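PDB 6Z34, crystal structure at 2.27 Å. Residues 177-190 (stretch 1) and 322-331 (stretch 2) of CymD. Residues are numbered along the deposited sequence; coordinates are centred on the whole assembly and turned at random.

Stretch 1 177-190: TLVGQGQVSGSLMP
Stretch 2 (322-331) GDTINLKLPF

A short antiparallel β-ladder, flanked on one face by aliphatic side chains and continued past a glycine by a helix-leading turn, joins the two stretches of CymD and buries 699 Å² counted over both sides.

Stretch 1 leaves a helix that takes in Leu 178, turns through Gly 182 at phi/psi 60/45°, a positive phi that favours glycine, and becomes extended at Val 184 (-103/141°) and Ser 185 (-144/178°). The turn is closed by the carbonyl of Leu 178, whose O accepts from Gln 183 N at 2.8 Å and from Val 184 N at 3.1 Å. Stretch 2 is extended through Ile 325 (-135/128°), Asn 326 (-117/151°), Leu 327 (-157/126°) and Lys 328 (-106/146°), and runs in the opposite direction.

The register pairs Val 184 with Leu 327 and Ser 185 with Asn 326, each with CA atoms 4.8 Å apart. Ser 185 and Asn 326 form the hydrogen-bonded pair: Ser 185 N donates to Asn 326 O at 3.0 Å, and Asn 326 N donates to Ser 185 O at 2.7 Å. Val 184 and Leu 327 form the non-hydrogen-bonded pair, beyond which Lys 328 N reaches Gln 183 O at 3.3 Å. CA-H...O contacts fill the gaps between these bonds, with Val 184 CA 3.2 Å from Asn 326 O and Leu 327 CA 3.4 Å from Gln 183 O.

Gly 186 (111/145°) brings the chains closest, its CA lying 4.2 Å from Ile 325 CA. A CB here would sit 2.2 Å from Thr 324 O and would also jam against the preceding carbonyl, so the position calls for glycine. The chain then turns into the next helix: Leu 188 N donates to Thr 324 O at 2.9 Å, while Met 189 N closes back on Gly 186 O at 3.0 Å. The CA-to-CB bond of Thr 324 points away, although its OG1 still comes 3.9 Å from Gly 186 CA.

The side chains of Val 184 and Leu 327 share one face of the ladder. Val 184 (chi1 t) places CG2 3.7 Å from Leu 327 CD2, and Leu 178 (t, p), reaching in from the helix, sets its own CD2 3.5 Å from the same Leu 327 CD2. Leu 327 adopts t, m. Ile 325 (t, p) starts sideways, but its end comes nearer, so that CD1 lies 3.5 Å from Val 184 CG1 and 3.4 Å from Met 189 CG, linking strand to helix. Leu 188, buried, points toward stretch 2 with chi1 -140° and chi2 49°; its CB is 4.0 Å from Ile 325 CB and its CD1 3.6 Å from Asp 323 CB. Gln 183, the residue most covered (76 Å²), points toward stretch 2 (chi1 -32°, chi2 t); the aliphatic part of Lys 328 (chi1 91°, t, -137°, t) lies along it.

On the other face Ser 185 (m) and Asn 326 (m) lie side by side, with their CB atoms 4.1 Å apart; both are polar, and Ser 185 is on the surface. At the far end Ser 187 (p) makes a weak hydrogen bond from OG to Asp 323 OD2 at 3.5 Å, Asp 323 having chi1 m.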

ATOM      1  N   THR A 177      31.738   3.641   9.711  1.00106.70           N
ATOM      2  CA  THR A 177      30.860   3.488  10.872  1.00111.00           C
ATOM      3  C   THR A 177      30.146   2.146  10.845  1.00106.78           C
ATOM      4  O   THR A 177      29.902   1.540  11.893  1.00115.53           O
ATOM      5  CB  THR A 177      29.843   4.637  10.911  1.00112.49           C
ATOM      6  OG1 THR A 177      30.461   5.806  11.463  1.00116.85           O
ATOM      7  CG2 THR A 177      28.623   4.271  11.749  1.00110.97           C
ATOM      8  N   LEU A 178      29.848   1.654   9.655  1.00100.52           N
ATOM      9  CA  LEU A 178      29.125   0.412   9.455  1.00 99.33           C
ATOM     10  C   LEU A 178      30.054  -0.799   9.345  1.00108.99           C
ATOM     11  O   LEU A 178      29.607  -1.926   9.589  1.00102.64           O
ATOM     12  CB  LEU A 178      28.260   0.599   8.205  1.00 90.12           C
ATOM     13  CG  LEU A 178      27.020  -0.051   7.609  1.00 84.02           C
ATOM     14  CD1 LEU A 178      25.713   0.190   8.367  1.00 78.57           C
ATOM     15  CD2 LEU A 178      26.942   0.591   6.221  1.00 80.29           C
ATOM     16  N   VAL A 179      31.336  -0.597   9.011  1.00125.02           N
ATOM     17  CA  VAL A 179      32.293  -1.704   9.057  1.00130.99           C
ATOM     18  C   VAL A 179      32.745  -1.963  10.488  1.00135.55           C
ATOM     19  O   VAL A 179      33.036  -3.108  10.854  1.00148.06           O
ATOM     20  CB  VAL A 179      33.509  -1.461   8.136  1.00132.91           C
ATOM     21  CG1 VAL A 179      34.456  -0.419   8.709  1.00132.11           C
ATOM     22  CG2 VAL A 179      34.275  -2.760   7.917  1.00130.66           C
ATOM     23  N   GLY A 180      32.813  -0.920  11.320  1.00122.84           N
ATOM     24  CA  GLY A 180      33.194  -1.114  12.703  1.00120.51           C
ATOM     25  C   GLY A 180      32.079  -1.627  13.577  1.00116.95           C
ATOM     26  O   GLY A 180      32.351  -2.240  14.617  1.00116.08           O
ATOM     27  N   GLN A 181      30.832  -1.387  13.176  1.00113.01           N
ATOM     28  CA  GLN A 181      29.651  -1.886  13.868  1.00110.34           C
ATOM     29  C   GLN A 181      29.260  -3.287  13.418  1.00113.38           C
ATOM     30  O   GLN A 181      28.184  -3.768  13.800  1.00111.83           O
ATOM     31  CB  GLN A 181      28.476  -0.925  13.661  1.00106.10           C
ATOM     32  CG  GLN A 181      28.559   0.366  14.472  1.00108.73           C
ATOM     33  CD  GLN A 181      27.297   1.199  14.353  1.00104.81           C
ATOM     34  OE1 GLN A 181      26.270   0.707  13.912  1.00102.22           O
ATOM     35  NE2 GLN A 181      27.368   2.465  14.757  1.00109.80           N
ATOM     36  N   GLY A 182      30.107  -3.950  12.631  1.00115.41           N
ATOM     37  CA  GLY A 182      29.802  -5.279  12.150  1.00116.62           C
ATOM     38  C   GLY A 182      28.531  -5.286  11.334  1.00116.28           C
ATOM     39  O   GLY A 182      27.675  -6.155  11.518  1.00117.98           O
ATOM     40  N   GLN A 183      28.377  -4.317  10.433  1.00113.44           N
ATOM     41  CA  GLN A 183      27.201  -4.289   9.574  1.00111.05           C
ATOM     42  C   GLN A 183      27.499  -4.473   8.089  1.00101.50           C
ATOM     43  O   GLN A 183      26.585  -4.835   7.338  1.00 96.73           O
ATOM     44  CB  GLN A 183      26.410  -2.979   9.779  1.00113.60           C
ATOM     45  CG  GLN A 183      26.491  -2.430  11.212  1.00124.48           C
ATOM     46  CD  GLN A 183      25.597  -1.226  11.441  1.00130.50           C
ATOM     47  OE1 GLN A 183      26.044  -0.089  11.381  1.00136.51           O
ATOM     48  NE2 GLN A 183      24.295  -1.480  11.620  1.00125.49           N
ATOM     49  N   VAL A 184      28.712  -4.183   7.632  1.00100.35           N
ATOM     50  CA  VAL A 184      29.134  -4.507   6.275  1.00 93.48           C
ATOM     51  C   VAL A 184      30.038  -5.728   6.317  1.00 96.94           C
ATOM     52  O   VAL A 184      30.891  -5.856   7.202  1.00105.90           O
ATOM     53  CB  VAL A 184      29.870  -3.335   5.608  1.00 93.49           C
ATOM     54  CG1 VAL A 184      30.012  -3.583   4.117  1.00 86.14           C
ATOM     55  CG2 VAL A 184      29.147  -2.065   5.885  1.00 89.88           C
ATOM     56  N   SER A 185      29.876  -6.607   5.339  1.00 90.45           N
ATOM     57  CA  SER A 185      30.759  -7.751   5.216  1.00 94.54           C
ATOM     58  C   SER A 185      30.981  -8.028   3.737  1.00 93.63           C
ATOM     59  O   SER A 185      30.429  -7.347   2.865  1.00 85.48           O
ATOM     60  CB  SER A 185      30.180  -8.968   5.944  1.00 99.39           C
ATOM     61  OG  SER A 185      29.719  -8.612   7.233  1.00103.61           O
ATOM     62  N   GLY A 186      31.795  -9.029   3.460  1.00 85.18           N
ATOM     63  CA  GLY A 186      31.909  -9.482   2.090  1.00 82.27           C
ATOM     64  C   GLY A 186      33.271  -9.141   1.524  1.00 91.84           C
ATOM     65  O   GLY A 186      33.852  -8.090   1.830  1.00 78.21           O
ATOM     66  N   SER A 187      33.781 -10.036   0.671  1.00108.51           N
ATOM     67  CA  SER A 187      35.111  -9.913   0.083  1.00109.89           C
ATOM     68  C   SER A 187      35.262  -8.686  -0.802  1.00111.00           C
ATOM     69  O   SER A 187      36.392  -8.349  -1.169  1.00120.05           O
ATOM     70  CB  SER A 187      35.433 -11.168  -0.727  1.00114.13           C
ATOM     71  OG  SER A 187      34.319 -11.571  -1.513  1.00119.33           O
ATOM     72  N   LEU A 188      34.162  -8.023  -1.161  1.00108.00           N
ATOM     73  CA  LEU A 188      34.228  -6.801  -1.952  1.00 98.44           C
ATOM     74  C   LEU A 188      34.688  -5.598  -1.134  1.00 95.36           C
ATOM     75  O   LEU A 188      35.086  -4.586  -1.720  1.00 88.37           O
ATOM     76  CB  LEU A 188      32.858  -6.523  -2.582  1.00 81.56           C
ATOM     77  CG  LEU A 188      32.854  -6.009  -4.024  1.00 78.58           C
ATOM     78  CD1 LEU A 188      33.741  -6.870  -4.921  1.00 77.10           C
ATOM     79  CD2 LEU A 188      31.425  -5.931  -4.589  1.00 72.65           C
ATOM     80  N   MET A 189      34.652  -5.695   0.201  1.00103.83           N
ATOM     81  CA  MET A 189      35.053  -4.573   1.055  1.00113.63           C
ATOM     82  C   MET A 189      36.514  -4.176   0.877  1.00111.02           C
ATOM     83  O   MET A 189      36.782  -2.994   0.585  1.00111.72           O
ATOM     84  CB  MET A 189      34.728  -4.916   2.512  1.00115.19           C
ATOM     85  CG  MET A 189      33.436  -4.336   3.009  1.00112.74           C
ATOM     86  SD  MET A 189      33.641  -2.607   3.440  1.00120.02           S
ATOM     87  CE  MET A 189      35.064  -2.723   4.505  1.00116.53           C
ATOM     88  N   PRO A 190      37.502  -5.069   1.034  1.00110.81           N
ATOM     89  CA  PRO A 190      38.901  -4.603   0.953  1.00115.72           C
ATOM     90  C   PRO A 190      39.298  -4.116  -0.431  1.00115.22           C
ATOM     91  O   PRO A 190      40.042  -3.134  -0.545  1.00111.97           O
ATOM     92  CB  PRO A 190      39.708  -5.838   1.381  1.00116.16           C
ATOM     93  CG  PRO A 190      38.829  -6.991   1.037  1.00116.91           C
ATOM     94  CD  PRO A 190      37.430  -6.520   1.301  1.00111.71           C
ATOM     95  N   GLY A 322      31.874 -13.555  -8.135  1.00112.84           N
ATOM     96  CA  GLY A 322      31.285 -14.116  -6.946  1.00112.19           C
ATOM     97  C   GLY A 322      31.709 -13.413  -5.681  1.00114.18           C
ATOM     98  O   GLY A 322      31.457 -13.928  -4.586  1.00119.44           O
ATOM     99  N   ASP A 323      32.367 -12.261  -5.802  1.00111.32           N
ATOM    100  CA  ASP A 323      32.712 -11.439  -4.652  1.00109.84           C
ATOM    101  C   ASP A 323      31.474 -10.683  -4.190  1.00 99.34           C
ATOM    102  O   ASP A 323      30.783 -10.056  -5.000  1.00 90.97           O
ATOM    103  CB  ASP A 323      33.829 -10.456  -5.003  1.00112.33           C
ATOM    104  CG  ASP A 323      35.211 -11.093  -4.972  1.00117.11           C
ATOM    105  OD1 ASP A 323      35.412 -12.141  -5.621  1.00119.12           O
ATOM    106  OD2 ASP A 323      36.102 -10.532  -4.300  1.00116.89           O
ATOM    107  N   THR A 324      31.200 -10.735  -2.891  1.00 97.88           N
ATOM    108  CA  THR A 324      29.968 -10.196  -2.344  1.00 94.85           C
ATOM    109  C   THR A 324      30.241  -9.024  -1.413  1.00 88.11           C
ATOM    110  O   THR A 324      31.354  -8.820  -0.924  1.00 84.53           O
ATOM    111  CB  THR A 324      29.173 -11.264  -1.580  1.00 99.26           C
ATOM    112  OG1 THR A 324      29.870 -11.621  -0.378  1.00102.30           O
ATOM    113  CG2 THR A 324      28.988 -12.497  -2.445  1.00100.84           C
ATOM    114  N   ILE A 325      29.188  -8.249  -1.188  1.00 80.65           N
ATOM    115  CA  ILE A 325      29.160  -7.216  -0.169  1.00 82.74           C
ATOM    116  C   ILE A 325      27.830  -7.355   0.551  1.00 88.29           C
ATOM    117  O   ILE A 325      26.781  -7.449  -0.093  1.00 91.13           O
ATOM    118  CB  ILE A 325      29.338  -5.805  -0.764  1.00 90.82           C
ATOM    119  CG1 ILE A 325      29.384  -4.768   0.347  1.00 91.21           C
ATOM    120  CG2 ILE A 325      28.273  -5.472  -1.800  1.00 91.02           C
ATOM    121  CD1 ILE A 325      30.748  -4.640   0.913  1.00 89.66           C
ATOM    122  N   ASN A 326      27.876  -7.432   1.875  1.00 91.58           N
ATOM    123  CA  ASN A 326      26.691  -7.697   2.673  1.00 89.00           C
ATOM    124  C   ASN A 326      26.403  -6.508   3.570  1.00 84.72           C
ATOM    125  O   ASN A 326      27.309  -5.782   3.981  1.00100.36           O
ATOM    126  CB  ASN A 326      26.863  -8.950   3.514  1.00103.95           C
ATOM    127  CG  ASN A 326      26.912 -10.200   2.674  1.00117.51           C
ATOM    128  OD1 ASN A 326      26.077 -10.405   1.792  1.00121.40           O
ATOM    129  ND2 ASN A 326      27.910 -11.036   2.924  1.00123.07           N
ATOM    130  N   LEU A 327      25.136  -6.321   3.889  1.00 86.76           N
ATOM    131  CA  LEU A 327      24.727  -5.064   4.482  1.00 88.70           C
ATOM    132  C   LEU A 327      23.434  -5.260   5.255  1.00 98.95           C
ATOM    133  O   LEU A 327      22.457  -5.777   4.704  1.00 90.71           O
ATOM    134  CB  LEU A 327      24.548  -4.036   3.369  1.00 83.74           C
ATOM    135  CG  LEU A 327      24.423  -2.586   3.772  1.00 90.74           C
ATOM    136  CD1 LEU A 327      23.263  -2.357   4.617  1.00 96.63           C
ATOM    137  CD2 LEU A 327      25.685  -2.186   4.506  1.00 94.01           C
ATOM    138  N   LYS A 328      23.437  -4.863   6.527  1.00109.46           N
ATOM    139  CA  LYS A 328      22.225  -4.801   7.337  1.00109.66           C
ATOM    140  C   LYS A 328      21.835  -3.327   7.507  1.00111.52           C
ATOM    141  O   LYS A 328      22.706  -2.445   7.552  1.00118.46           O
ATOM    142  CB  LYS A 328      22.417  -5.466   8.695  1.00111.35           C
ATOM    143  CG  LYS A 328      22.901  -4.481   9.806  1.00117.36           C
ATOM    144  CD  LYS A 328      23.536  -5.091  11.067  1.00124.33           C
ATOM    145  CE  LYS A 328      23.065  -4.441  12.349  1.00121.32           C
ATOM    146  NZ  LYS A 328      24.062  -4.803  13.407  1.00120.02           N
ATOM    147  N   LEU A 329      20.512  -3.059   7.566  1.00106.22           N
ATOM    148  CA  LEU A 329      19.959  -1.736   7.891  1.00112.81           C
ATOM    149  C   LEU A 329      18.781  -1.859   8.848  1.00119.03           C
ATOM    150  O   LEU A 329      17.692  -1.349   8.569  1.00119.66           O
ATOM    151  CB  LEU A 329      19.488  -1.016   6.643  1.00107.82           C
ATOM    152  CG  LEU A 329      20.307  -0.498   5.493  1.00105.40           C
ATOM    153  CD1 LEU A 329      21.590   0.129   5.960  1.00102.95           C
ATOM    154  CD2 LEU A 329      20.535  -1.644   4.563  1.00103.82           C
ATOM    155  N   PRO A 330      18.936  -2.549   9.986  1.00124.15           N
ATOM    156  CA  PRO A 330      17.762  -2.786  10.831  1.00128.77           C
ATOM    157  C   PRO A 330      17.140  -1.471  11.265  1.00136.35           C
ATOM    158  O   PRO A 330      17.659  -0.817  12.173  1.00141.27           O
ATOM    159  CB  PRO A 330      18.319  -3.574  12.021  1.00122.66           C
ATOM    160  CG  PRO A 330      19.745  -3.193  12.109  1.00124.23           C
ATOM    161  CD  PRO A 330      20.190  -2.740  10.731  1.00124.79           C
ATOM    162  N   PHE A 331      16.044  -1.050  10.619  1.00137.45           N
ATOM    163  CA  PHE A 331      15.379   0.203  10.972  1.00137.71           C
ATOM    164  C   PHE A 331      14.017  -0.089  11.597  1.00139.59           C
ATOM    165  O   PHE A 331      13.121  -0.635  10.942  1.00131.65           O
ATOM    166  CB  PHE A 331      15.246   1.136   9.774  1.00129.73           C
ATOM    167  CG  PHE A 331      15.434   2.570  10.148  1.00128.39           C
ATOM    168  CD1 PHE A 331      14.480   3.222  10.911  1.00126.24           C
ATOM    169  CD2 PHE A 331      16.598   3.248   9.812  1.00126.02           C
ATOM    170  CE1 PHE A 331      14.653   4.536  11.292  1.00127.02           C
ATOM    171  CE2 PHE A 331      16.781   4.569  10.190  1.00125.65           C
ATOM    172  CZ  PHE A 331      15.807   5.213  10.933  1.00126.44           C
TER